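Local coordinates for protein enzyme subtilase SubTY from Bacillus sp. TY145 (Bacillus sp., PDB 5FFN) that hydrolyses peptide bonds in proteins, probably as a subtilisin-type serine endopeptidase using a catalytic triad, and carries bound calcium and sodium ions, at residues A[1-5]-A[242-246]; A[94-98]-A[259-263]; A[178-184]-A[222-226]; A[283-289]-A[305-311]. All coordinates share one frame; numbering follows the deposited sequence.

How the contacts relate
The four contacts show how one subtilase chain ties its two ends and its ion-bearing loops to the rest of the fold. Contacts 2 and 4 are direct neighbours, since Leu260 CD2 lies 3.4 Å from Pro308 O and the C-terminal tail thus packs on the helix used by contact 2. That helix, 250-267, carries the probable catalytic Ser251 in its first turn, and strand 244-247 of contact 1 leads into it. Contact 3 holds the sodium ion and part of one calcium site, and contact 4 belongs to another calcium site; their nearest atoms are about 5 Å apart. Contact 1, at the N-terminus, is remote, its centre about 32 Å from that of contact 3.

Contact 1 (A[1-5]-A[242-246]); sequences AVPST and GGYNT
Pro3 lies over one face of the Tyr244 ring, and Ala1 comes to the ring's rim. The proline meets the ring with its own ring carbons: CD stands 4.0 Å from the Tyr244 ring centroid and 26° off its normal, a CH-pi contact, while Pro3 CB reaches Tyr244 CD2 at 4.0 Å. The peptide joining Val2 to Pro3 follows the same aromatic surface, with Pro3 N 3.5 Å from Tyr244 CE1. Ala1 adds its methyl group, CB, 4.0 Å from Gly243 CA, and its carbonyl oxygen lies near the plane of the tyrosine ring. With CG anti to its own carbonyl carbon (chi1 -52°), Tyr244 sets its ring against the N-terminal segment. No hydrogen bond links the two segments; the phenol OH is held instead by Asp44 OD2. Replacing Tyr244 with an alanine would probably leave Pro3 without its aromatic platform and Asp44 without its hydroxyl partner. His42 meets the same ring edge-to-face. The contact is a surface one: strand 244-247 pairs antiparallel with strand 235-238, whose Glu236 touches both Pro3 and Tyr244, and the N-terminal segment packs beside this hairpin before running on to helix 9-15.

Contact 2 (A[94-98]-A[259-263]); sequences VAPQA and GLAAK
Val94 and Ala95 rest on the helical backbone at Gly259, and small size is what lets the two segments come so near. Their closest CA atoms, those of Val94 and Gly259, are 5.0 Å apart, and a CB on Gly259 would run into Val94 CB. The first group of contacts is therefore between side chain and main chain. Val94 turns CG1 anti to its backbone N (chi1 -174°), which lays that methyl on the peptide between Gly259 and Leu260, 3.5 Å from Leu260 N. Ala95 CB approaches Gly259 O at 3.4 Å; this same oxygen accepts the helical hydrogen bond from Lys263 N, so the methyl packs beside a carbonyl already engaged.

The second group is purely apolar. One turn further along the helix, Ala262 CB faces two methyls of the loop, Ala95 CB at 4.0 Å and Ala98 CB at 4.2 Å. Both alanines are presented by the type I beta turn that runs from Ala95 to Ala98 and is closed by the bond from Ala98 N to Ala95 O. Polar groups meet no partner across the contact but are served nearby. The extended methylenes of Lys263 pass Val94 O, with CD 4.0 Å away, and carry NZ to Thr24 O and Tyr15 OH; Tyr15 OH also bonds to Val94 O.

This is buried packing within the subtilase fold, joining the loop between helix 72-81 and strand 99-104 to helix 250-267. Ala262 continues onto strand 29-35, Val94 and Leu260 onto helix 9-15, and Leu260 also onto helix 273-286.

Contact 3 (A[178-184]-A[222-226]); sequences IGFPGGL and QERDI. With NA (sodium ion), chain E; CA (calcium ion), chain C.
Two beta turns of the subtilase fold dock at a sodium site, joined where Gly183 O accepts the N-H of Arg224. The type I turn Pro181-Leu184, entered through a cis peptide before Pro181, supplies Gly182 O and Leu184 O to the ion; Ala187 O completes the protein ligands, a spacing of three carbonyls also found at the second cation site of subtilisins. The carbonyl between the two ligands, Gly183 O, serves the protein instead: Arg224 N meets it at 2.8 Å, in the carbonyl plane and on a lone pair, with an angle of 162° at the hydrogen.

The type II turn Gln222-Asp225 never touches the sodium directly. Water 1, itself an ion ligand, donates to Gln222 O and Asp225 O, and water 2 also donates to Asp225 O, so this turn forms a second shell. On its far side the same turn binds calcium through Gln222 OE1 and Asp225 OD2, with Thr215, Asp218 and Ile220 as further ligands.

Side chains pack beside the turns. Phe180 offers its ring edge to Arg224 NH1, 3.5 Å from CE1, and to Glu223 CG, with guanidinium and ring planes 52° apart. Asn176 holds Arg224 NE, and Lys146 forms a salt bridge with Glu223 OE1. Ile178 CG2 sits over one face of the guanidinium and 3.6 Å from Arg224 CA. Its other branch, with CG1 anti to the backbone N (chi1 -171°), runs past Ile226 in the opposite direction until CD1 lies 3.8 Å from Ile226 CD1 and 3.5 Å from Asp225 O.

Contact 4 (A[283-289]-A[305-311]); sequences RAKVYDI and FGYPRVK. With CA (calcium ion), chain D.
Gly306 makes the hollow into which the carbonyls of Ala284 and Tyr287 project. Its CA lies 3.3 Å from Ala284 O, where a side chain would clash, and next to it Tyr307 N donates to Tyr287 O at 2.9 Å and, weakly, to Ala284 O. Ala284 CB is a small knob set between Phe305 CB, at 3.7 Å, and Pro308 CD, while Ile289 CD1 packs against Tyr307 CB. Residues after helix 273-286 lead to a calcium site: Asp288 OD1 and Ile289 O bind the ion with Gly296, Gly298 and Asp300. The Tyr287 ring is wedged between Val286 CG1 on one face and Arg309 on the other. Arg309 CD lies 3.7 Å from the Tyr287 ring centroid, and the bend at chi3 (84°) folds the guanidinium back over the same face, a cation-pi contact with the planes 73° apart. Arg309 NH2 bonds to Ser13 O. At the ring's edge, Tyr287 OH donates to the C-terminal carboxylate, Lys311 OXT, at 2.7 Å. With a leucine in place of Tyr287, the terminal carboxylate is likely to lose this donor and Arg309 its aromatic face. Arg283, extended from CG to NE, reaches along the tail until NH1 bonds to Arg309 O at 3.0 Å.

Contact 1 (A[1-5]-A[242-246])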
loop_
_atom_site.group_PDB
_atom_site.type_symbol
_atom_site.label_atom_id
_atom_site.label_comp_id
_atom_site.label_asym_id
_atom_site.label_seq_id
_atom_site.Cartn_x
_atom_site.Cartn_y
_atom_site.Cartn_z
ATOM N N ALA A 1 7.781 5.734 -24.179
ATOM C CA ALA A 1 7.611 4.350 -23.654
ATOM C C ALA A 1 6.114 3.999 -23.597
ATOM O O ALA A 1 5.261 4.862 -23.448
ATOM C CB ALA A 1 8.267 4.196 -22.250
ATOM N N VAL A 2 5.813 2.740 -23.785
ATOM C CA VAL A 2 4.445 2.277 -23.570
ATOM C C VAL A 2 4.473 1.086 -22.632
ATOM O O VAL A 2 5.456 0.328 -22.569
ATOM C CB VAL A 2 3.708 1.957 -24.907
ATOM C CG1 VAL A 2 3.293 3.265 -25.611
ATOM C CG2 VAL A 2 4.544 1.081 -25.784
ATOM N N PRO A 3 3.399 0.934 -21.850
ATOM C CA PRO A 3 3.423 -0.224 -20.958
ATOM C C PRO A 3 3.313 -1.509 -21.787
ATOM O O PRO A 3 2.930 -1.451 -22.965
ATOM C CB PRO A 3 2.184 0.005 -20.065
ATOM C CG PRO A 3 1.238 0.846 -20.906
ATOM C CD PRO A 3 2.160 1.713 -21.768
ATOM N N SER A 4 3.580 -2.656 -21.186
ATOM C CA SER A 4 3.371 -3.940 -21.868
ATOM C C SER A 4 1.899 -4.189 -22.242
ATOM O O SER A 4 1.606 -4.966 -23.167
ATOM C CB SER A 4 3.945 -5.116 -21.071
ATOM O OG SER A 4 3.155 -5.493 -19.946
ATOM N N THR A 5 0.995 -3.536 -21.512
ATOM C CA THR A 5 -0.461 -3.548 -21.736
ATOM C C THR A 5 -0.954 -2.300 -21.065
ATOM O O THR A 5 -0.388 -1.867 -20.028
ATOM C CB THR A 5 -1.184 -4.816 -21.160
ATOM O OG1 THR A 5 -2.597 -4.682 -21.321
ATOM C CG2 THR A 5 -0.881 -5.033 -19.673
ATOM N N GLY A 242 10.035 7.964 -16.057
ATOM C CA GLY A 242 9.136 8.246 -17.186
ATOM C C GLY A 242 8.572 7.028 -17.908
ATOM O O GLY A 242 7.608 7.157 -18.701
ATOM N N GLY A 243 9.122 5.854 -17.662
ATOM C CA GLY A 243 8.571 4.664 -18.293
ATOM C C GLY A 243 7.678 3.925 -17.302
ATOM O O GLY A 243 6.868 4.556 -16.607
ATOM N N TYR A 244 7.864 2.613 -17.254
ATOM C CA TYR A 244 7.018 1.687 -16.456
ATOM C C TYR A 244 7.883 0.678 -15.793
ATOM O O TYR A 244 8.972 0.425 -16.233
ATOM C CB TYR A 244 5.962 0.984 -17.349
ATOM C CG TYR A 244 5.221 1.991 -18.128
ATOM C CD1 TYR A 244 5.705 2.439 -19.361
ATOM C CD2 TYR A 244 4.080 2.593 -17.621
ATOM C CE1 TYR A 244 5.054 3.427 -20.049
ATOM C CE2 TYR A 244 3.428 3.574 -18.294
ATOM C CZ TYR A 244 3.935 3.998 -19.529
ATOM O OH TYR A 244 3.311 4.986 -20.208
ATOM N N ASN A 245 7.396 0.075 -14.722
ATOM C CA ASN A 245 8.125 -0.936 -14.012
ATOM C C ASN A 245 7.147 -1.883 -13.341
ATOM O O ASN A 245 5.978 -1.511 -13.145
ATOM C CB ASN A 245 9.074 -0.273 -13.006
ATOM C CG ASN A 245 10.051 -1.208 -12.419
ATOM O OD1 ASN A 245 10.404 -2.244 -13.002
ATOM N ND2 ASN A 245 10.526 -0.865 -11.219
ATOM N N THR A 246 7.616 -3.086 -13.086
ATOM C CA THR A 246 6.840 -4.154 -12.495
ATOM C C THR A 246 7.452 -4.509 -11.158
ATOM O O THR A 246 8.563 -5.064 -11.068
ATOM C CB THR A 246 6.668 -5.373 -13.452
ATOM O OG1 THR A 246 5.958 -4.939 -14.614
ATOM C CG2 THR A 246 5.922 -6.510 -12.790
#

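Contact 2 (A[94-98]-A[259-263])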
loop_
_atom_site.group_PDB
_atom_site.type_symbol
_atom_site.label_atom_id
_atom_site.label_comp_id
_atom_site.label_asym_id
_atom_site.label_seq_id
_atom_site.Cartn_x
_atom_site.Cartn_y
_atom_site.Cartn_z
ATOM N N VAL A 94 -6.882 2.508 -11.617
ATOM C CA VAL A 94 -8.269 2.217 -11.330
ATOM C C VAL A 94 -9.233 3.390 -11.550
ATOM O O VAL A 94 -10.366 3.177 -12.018
ATOM C CB VAL A 94 -8.445 1.629 -9.899
ATOM C CG1 VAL A 94 -9.886 1.208 -9.680
ATOM C CG2 VAL A 94 -7.542 0.469 -9.710
ATOM N N ALA A 95 -8.815 4.606 -11.189
ATOM C CA ALA A 95 -9.665 5.771 -11.102
ATOM C C ALA A 95 -8.985 6.970 -11.812
ATOM O O ALA A 95 -8.520 7.937 -11.181
ATOM C CB ALA A 95 -9.969 6.102 -9.670
ATOM N N PRO A 96 -8.920 6.895 -13.150
ATOM C CA PRO A 96 -8.135 7.856 -13.950
ATOM C C PRO A 96 -8.622 9.316 -13.917
ATOM O O PRO A 96 -7.847 10.219 -14.243
ATOM C CB PRO A 96 -8.220 7.271 -15.370
ATOM C CG PRO A 96 -9.537 6.544 -15.352
ATOM C CD PRO A 96 -9.559 5.879 -14.001
ATOM N N GLN A 97 -9.860 9.555 -13.489
ATOM C CA GLN A 97 -10.373 10.911 -13.305
ATOM C C GLN A 97 -10.199 11.472 -11.902
ATOM O O GLN A 97 -10.547 12.637 -11.670
ATOM C CB GLN A 97 -11.843 11.049 -13.797
ATOM C CG GLN A 97 -11.932 11.182 -15.337
ATOM C CD GLN A 97 -11.739 9.879 -16.078
ATOM O OE1 GLN A 97 -12.594 9.016 -15.990
ATOM N NE2 GLN A 97 -10.627 9.729 -16.835
ATOM N N ALA A 98 -9.689 10.661 -10.952
ATOM C CA ALA A 98 -9.406 11.187 -9.596
ATOM C C ALA A 98 -8.214 12.136 -9.680
ATOM O O ALA A 98 -7.421 12.065 -10.623
ATOM C CB ALA A 98 -9.123 10.043 -8.594
ATOM N N GLY A 259 -7.778 3.270 -5.232
ATOM C CA GLY A 259 -8.347 3.648 -6.511
ATOM C C GLY A 259 -9.814 3.235 -6.636
ATOM O O GLY A 259 -10.647 4.015 -7.119
ATOM N N LEU A 260 -10.104 1.997 -6.267
ATOM C CA LEU A 260 -11.470 1.487 -6.280
ATOM C C LEU A 260 -12.350 2.348 -5.378
ATOM O O LEU A 260 -13.450 2.757 -5.787
ATOM C CB LEU A 260 -11.537 0.042 -5.848
ATOM C CG LEU A 260 -12.956 -0.560 -5.854
ATOM C CD1 LEU A 260 -13.524 -0.556 -7.244
ATOM C CD2 LEU A 260 -12.977 -1.971 -5.237
ATOM N N ALA A 261 -11.843 2.656 -4.175
ATOM C CA ALA A 261 -12.538 3.578 -3.272
ATOM C C ALA A 261 -12.907 4.922 -3.963
ATOM O O ALA A 261 -14.045 5.408 -3.856
ATOM C CB ALA A 261 -11.695 3.841 -2.014
ATOM N N ALA A 262 -11.942 5.513 -4.658
ATOM C CA ALA A 262 -12.169 6.808 -5.362
ATOM C C ALA A 262 -13.235 6.679 -6.455
ATOM O O ALA A 262 -14.100 7.574 -6.620
ATOM C CB ALA A 262 -10.878 7.312 -5.956
ATOM N N LYS A 263 -13.163 5.567 -7.178
ATOM C CA LYS A 263 -14.111 5.224 -8.238
ATOM C C LYS A 263 -15.532 5.110 -7.687
ATOM O O LYS A 263 -16.466 5.725 -8.250
ATOM C CB LYS A 263 -13.662 3.972 -8.986
ATOM C CG LYS A 263 -14.497 3.609 -10.232
ATOM C CD LYS A 263 -14.053 2.268 -10.799
ATOM C CE LYS A 263 -14.928 1.792 -11.941
ATOM N NZ LYS A 263 -14.974 2.718 -13.136
#

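Contact 3 (A[178-184]-A[222-226])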
loop_
_atom_site.group_PDB
_atom_site.type_symbol
_atom_site.label_atom_id
_atom_site.label_comp_id
_atom_site.label_asym_id
_atom_site.label_seq_id
_atom_site.Cartn_x
_atom_site.Cartn_y
_atom_site.Cartn_z
ATOM N N ILE A 178 0.693 -9.050 10.592
ATOM C CA ILE A 178 0.163 -7.753 10.104
ATOM C C ILE A 178 0.962 -6.605 10.733
ATOM O O ILE A 178 1.312 -6.660 11.921
ATOM C CB ILE A 178 -1.374 -7.654 10.387
ATOM C CG1 ILE A 178 -2.003 -6.423 9.711
ATOM C CG2 ILE A 178 -1.647 -7.654 11.872
ATOM C CD1 ILE A 178 -3.557 -6.365 9.861
ATOM N N GLY A 179 1.279 -5.593 9.947
ATOM C CA GLY A 179 1.915 -4.366 10.458
ATOM C C GLY A 179 0.978 -3.155 10.464
ATOM O O GLY A 179 -0.252 -3.268 10.330
ATOM N N PHE A 180 1.589 -2.016 10.680
ATOM C CA PHE A 180 0.914 -0.756 10.984
ATOM C C PHE A 180 1.473 0.350 10.084
ATOM O O PHE A 180 2.677 0.381 9.832
ATOM C CB PHE A 180 1.105 -0.415 12.480
ATOM C CG PHE A 180 0.462 -1.425 13.369
ATOM C CD1 PHE A 180 1.147 -2.604 13.697
ATOM C CD2 PHE A 180 -0.861 -1.263 13.791
ATOM C CE1 PHE A 180 0.507 -3.596 14.464
ATOM C CE2 PHE A 180 -1.488 -2.241 14.566
ATOM C CZ PHE A 180 -0.801 -3.408 14.891
ATOM N N PRO A 181 0.623 1.302 9.670
ATOM C CA PRO A 181 -0.754 1.505 10.174
ATOM C C PRO A 181 -1.876 0.616 9.672
ATOM O O PRO A 181 -3.000 0.782 10.132
ATOM C CB PRO A 181 -1.039 2.978 9.753
ATOM C CG PRO A 181 -0.292 3.118 8.551
ATOM C CD PRO A 181 1.004 2.381 8.746
ATOM N N GLY A 182 -1.616 -0.286 8.718
ATOM C CA GLY A 182 -2.655 -1.190 8.227
ATOM C C GLY A 182 -3.495 -1.829 9.318
ATOM O O GLY A 182 -4.724 -1.830 9.231
ATOM N N GLY A 183 -2.815 -2.359 10.351
ATOM C CA GLY A 183 -3.432 -3.067 11.463
ATOM C C GLY A 183 -4.241 -2.228 12.446
ATOM O O GLY A 183 -4.825 -2.779 13.395
ATOM N N LEU A 184 -4.294 -0.917 12.234
ATOM C CA LEU A 184 -5.128 -0.035 13.079
ATOM C C LEU A 184 -6.607 -0.226 12.797
ATOM O O LEU A 184 -7.013 -0.475 11.649
ATOM C CB LEU A 184 -4.765 1.423 12.912
ATOM C CG LEU A 184 -3.320 1.754 13.262
ATOM C CD1 LEU A 184 -2.995 3.174 12.782
ATOM C CD2 LEU A 184 -3.045 1.557 14.786
ATOM N N GLN A 222 -11.251 -5.506 14.134
ATOM C CA GLN A 222 -10.451 -5.148 15.307
ATOM C C GLN A 222 -9.031 -4.813 14.854
ATOM O O GLN A 222 -8.660 -4.986 13.684
ATOM C CB GLN A 222 -10.439 -6.278 16.362
ATOM C CG GLN A 222 -11.814 -6.555 17.021
ATOM C CD GLN A 222 -12.714 -7.530 16.254
ATOM O OE1 GLN A 222 -12.244 -8.451 15.578
ATOM N NE2 GLN A 222 -14.030 -7.334 16.382
ATOM N N GLU A 223 -8.257 -4.246 15.770
ATOM C CA GLU A 223 -6.837 -4.074 15.527
ATOM C C GLU A 223 -6.210 -5.437 15.174
ATOM O O GLU A 223 -6.570 -6.461 15.767
ATOM C CB GLU A 223 -6.178 -3.461 16.749
ATOM C CG GLU A 223 -4.776 -3.013 16.526
ATOM C CD GLU A 223 -4.284 -2.118 17.663
ATOM O OE1 GLU A 223 -4.341 -0.884 17.557
ATOM O OE2 GLU A 223 -3.841 -2.698 18.642
ATOM N N ARG A 224 -5.336 -5.429 14.153
ATOM C CA ARG A 224 -4.584 -6.606 13.654
ATOM C C ARG A 224 -5.460 -7.496 12.731
ATOM O O ARG A 224 -5.081 -8.620 12.410
ATOM C CB ARG A 224 -3.946 -7.429 14.780
ATOM C CG ARG A 224 -3.076 -6.632 15.755
ATOM C CD ARG A 224 -2.324 -7.590 16.693
ATOM N NE ARG A 224 -1.232 -8.263 16.001
ATOM C CZ ARG A 224 -0.016 -7.745 15.842
ATOM N NH1 ARG A 224 0.303 -6.556 16.336
ATOM N NH2 ARG A 224 0.898 -8.421 15.165
ATOM N N ASP A 225 -6.574 -6.954 12.216
ATOM C CA ASP A 225 -7.359 -7.687 11.248
ATOM C C ASP A 225 -7.078 -7.189 9.832
ATOM O O ASP A 225 -7.032 -5.979 9.561
ATOM C CB ASP A 225 -8.860 -7.533 11.484
ATOM C CG ASP A 225 -9.376 -8.273 12.714
ATOM O OD1 ASP A 225 -8.656 -9.044 13.348
ATOM O OD2 ASP A 225 -10.544 -8.016 13.021
ATOM N N ILE A 226 -6.926 -8.138 8.914
ATOM C CA ILE A 226 -6.903 -7.830 7.484
ATOM C C ILE A 226 -8.321 -7.468 7.049
ATOM O O ILE A 226 -9.289 -8.059 7.488
ATOM C CB ILE A 226 -6.447 -9.056 6.587
ATOM C CG1 ILE A 226 -5.091 -9.561 7.075
ATOM C CG2 ILE A 226 -6.500 -8.738 5.106
ATOM C CD1 ILE A 226 -3.961 -8.560 6.819
HETATM NA NA NA E . -6.907 -2.009 9.976
HETATM CA CA CA C . -12.443 -9.336 13.374
HETATM O O HOH W 1 -7.000 -3.864 11.342
HETATM O O HOH W 2 -8.214 -3.406 8.545
HETATM O O HOH W 3 -12.283 -9.822 11.118
#

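Contact 4 (A[283-289]-A[305-311])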
loop_
_atom_site.group_PDB
_atom_site.type_symbol
_atom_site.label_atom_id
_atom_site.label_comp_id
_atom_site.label_asym_id
_atom_site.label_seq_id
_atom_site.Cartn_x
_atom_site.Cartn_y
_atom_site.Cartn_z
ATOM N N ARG A 283 -18.612 -5.303 -0.813
ATOM C CA ARG A 283 -18.100 -5.789 -2.109
ATOM C C ARG A 283 -17.102 -6.924 -1.899
ATOM O O ARG A 283 -17.069 -7.885 -2.681
ATOM C CB ARG A 283 -17.465 -4.661 -2.902
ATOM C CG ARG A 283 -18.508 -3.686 -3.530
ATOM C CD ARG A 283 -17.800 -2.620 -4.289
ATOM N NE ARG A 283 -18.739 -1.630 -4.852
ATOM C CZ ARG A 283 -18.615 -1.043 -6.040
ATOM N NH1 ARG A 283 -17.650 -1.358 -6.879
ATOM N NH2 ARG A 283 -19.479 -0.113 -6.406
ATOM N N ALA A 284 -16.268 -6.795 -0.869
ATOM C CA ALA A 284 -15.250 -7.814 -0.590
ATOM C C ALA A 284 -15.920 -9.171 -0.410
ATOM O O ALA A 284 -15.450 -10.208 -0.890
ATOM C CB ALA A 284 -14.427 -7.432 0.675
ATOM N N LYS A 285 -17.052 -9.141 0.274
ATOM C CA LYS A 285 -17.769 -10.347 0.648
ATOM C C LYS A 285 -18.366 -11.034 -0.556
ATOM O O LYS A 285 -18.654 -12.220 -0.470
ATOM C CB LYS A 285 -18.839 -10.030 1.696
ATOM C CG LYS A 285 -18.313 -9.576 3.044
ATOM C CD LYS A 285 -19.469 -9.168 3.905
ATOM C CE LYS A 285 -19.123 -8.444 5.123
ATOM N NZ LYS A 285 -20.415 -8.324 5.961
ATOM N N VAL A 286 -18.599 -10.303 -1.643
ATOM C CA VAL A 286 -19.089 -10.878 -2.876
ATOM C C VAL A 286 -18.042 -11.869 -3.415
ATOM O O VAL A 286 -18.432 -12.907 -3.974
ATOM C CB VAL A 286 -19.439 -9.822 -3.928
ATOM C CG1 VAL A 286 -19.965 -10.467 -5.224
ATOM C CG2 VAL A 286 -20.534 -8.891 -3.320
ATOM N N TYR A 287 -16.754 -11.521 -3.242
ATOM C CA TYR A 287 -15.637 -12.343 -3.704
ATOM C C TYR A 287 -14.817 -12.838 -2.531
ATOM O O TYR A 287 -13.716 -12.370 -2.254
ATOM C CB TYR A 287 -14.814 -11.585 -4.744
ATOM C CG TYR A 287 -15.624 -11.266 -5.958
ATOM C CD1 TYR A 287 -15.901 -12.246 -6.902
ATOM C CD2 TYR A 287 -16.242 -10.008 -6.125
ATOM C CE1 TYR A 287 -16.679 -11.998 -7.988
ATOM C CE2 TYR A 287 -17.023 -9.755 -7.240
ATOM C CZ TYR A 287 -17.235 -10.767 -8.171
ATOM O OH TYR A 287 -18.000 -10.596 -9.284
ATOM N N ASP A 288 -15.390 -13.801 -1.815
ATOM C CA ASP A 288 -14.719 -14.515 -0.751
ATOM C C ASP A 288 -13.403 -15.102 -1.304
ATOM O O ASP A 288 -13.407 -15.670 -2.384
ATOM C CB ASP A 288 -15.631 -15.635 -0.243
ATOM C CG ASP A 288 -15.127 -16.313 1.037
ATOM O OD1 ASP A 288 -14.145 -15.842 1.675
ATOM O OD2 ASP A 288 -15.740 -17.346 1.446
ATOM N N ILE A 289 -12.280 -14.898 -0.634
ATOM C CA ILE A 289 -10.992 -15.515 -1.076
ATOM C C ILE A 289 -10.720 -16.747 -0.230
ATOM O O ILE A 289 -10.820 -16.729 1.016
ATOM C CB ILE A 289 -9.829 -14.474 -1.028
ATOM C CG1 ILE A 289 -10.104 -13.313 -1.995
ATOM C CG2 ILE A 289 -8.442 -15.109 -1.230
ATOM C CD1 ILE A 289 -9.894 -13.623 -3.550
ATOM N N PHE A 305 -12.063 -9.919 4.472
ATOM C CA PHE A 305 -13.426 -10.081 4.071
ATOM C C PHE A 305 -13.548 -10.583 2.646
ATOM O O PHE A 305 -14.601 -11.097 2.269
ATOM C CB PHE A 305 -14.217 -8.763 4.147
ATOM C CG PHE A 305 -14.480 -8.221 5.549
ATOM C CD1 PHE A 305 -13.766 -8.646 6.669
ATOM C CD2 PHE A 305 -15.406 -7.181 5.716
ATOM C CE1 PHE A 305 -13.994 -8.090 7.956
ATOM C CE2 PHE A 305 -15.642 -6.644 6.982
ATOM C CZ PHE A 305 -14.947 -7.072 8.089
ATOM N N GLY A 306 -12.478 -10.462 1.868
ATOM C CA GLY A 306 -12.507 -10.908 0.495
ATOM C C GLY A 306 -11.863 -9.887 -0.406
ATOM O O GLY A 306 -11.029 -9.057 0.012
ATOM N N TYR A 307 -12.268 -9.951 -1.657
ATOM C CA TYR A 307 -11.708 -9.151 -2.742
ATOM C C TYR A 307 -12.734 -8.192 -3.349
ATOM O O TYR A 307 -13.538 -8.602 -4.195
ATOM C CB TYR A 307 -11.167 -10.128 -3.795
ATOM C CG TYR A 307 -10.569 -9.530 -5.052
ATOM C CD1 TYR A 307 -10.203 -8.172 -5.136
ATOM C CD2 TYR A 307 -10.323 -10.351 -6.183
ATOM C CE1 TYR A 307 -9.662 -7.621 -6.296
ATOM C CE2 TYR A 307 -9.743 -9.830 -7.338
ATOM C CZ TYR A 307 -9.390 -8.449 -7.386
ATOM O OH TYR A 307 -8.857 -7.864 -8.513
ATOM N N PRO A 308 -12.696 -6.900 -2.959
ATOM C CA PRO A 308 -13.684 -5.942 -3.509
ATOM C C PRO A 308 -13.326 -5.562 -4.952
ATOM O O PRO A 308 -12.145 -5.274 -5.282
ATOM C CB PRO A 308 -13.551 -4.733 -2.592
ATOM C CG PRO A 308 -12.058 -4.761 -2.178
ATOM C CD PRO A 308 -11.698 -6.221 -2.109
ATOM N N ARG A 309 -14.333 -5.577 -5.797
ATOM C CA ARG A 309 -14.149 -5.327 -7.216
ATOM C C ARG A 309 -15.142 -4.333 -7.784
ATOM O O ARG A 309 -16.124 -3.948 -7.135
ATOM C CB ARG A 309 -14.223 -6.678 -7.939
ATOM C CG ARG A 309 -13.276 -7.731 -7.410
ATOM C CD ARG A 309 -13.458 -9.115 -8.022
ATOM N NE ARG A 309 -12.751 -9.279 -9.296
ATOM C CZ ARG A 309 -12.735 -10.442 -9.958
ATOM N NH1 ARG A 309 -13.405 -11.488 -9.481
ATOM N NH2 ARG A 309 -12.039 -10.590 -11.075
ATOM N N VAL A 310 -14.927 -3.940 -9.038
ATOM C CA VAL A 310 -15.868 -3.038 -9.736
ATOM C C VAL A 310 -17.226 -3.708 -9.897
ATOM O O VAL A 310 -18.272 -3.085 -9.751
ATOM C CB VAL A 310 -15.274 -2.599 -11.121
ATOM C CG1 VAL A 310 -16.285 -1.798 -11.947
ATOM C CG2 VAL A 310 -14.036 -1.763 -10.894
ATOM N N LYS A 311 -17.171 -4.983 -10.249
ATOM C CA LYS A 311 -18.365 -5.827 -10.326
ATOM C C LYS A 311 -17.993 -7.270 -10.050
ATOM O O LYS A 311 -16.807 -7.610 -10.003
ATOM C CB LYS A 311 -18.981 -5.702 -11.725
ATOM C CG LYS A 311 -18.021 -5.980 -12.884
ATOM C CD LYS A 311 -18.796 -6.019 -14.213
ATOM C CE LYS A 311 -17.975 -6.675 -15.306
ATOM N NZ LYS A 311 -18.591 -6.454 -16.652
ATOM O OXT LYS A 311 -18.875 -8.136 -9.864
HETATM CA CA CA D . -12.102 -16.103 2.891
HETATM O O HOH W 4 -16.975 -6.893 -5.344
HETATM O O HOH W 5 -15.448 -13.577 2.832
HETATM O O HOH W 6 -11.899 -13.768 2.316
#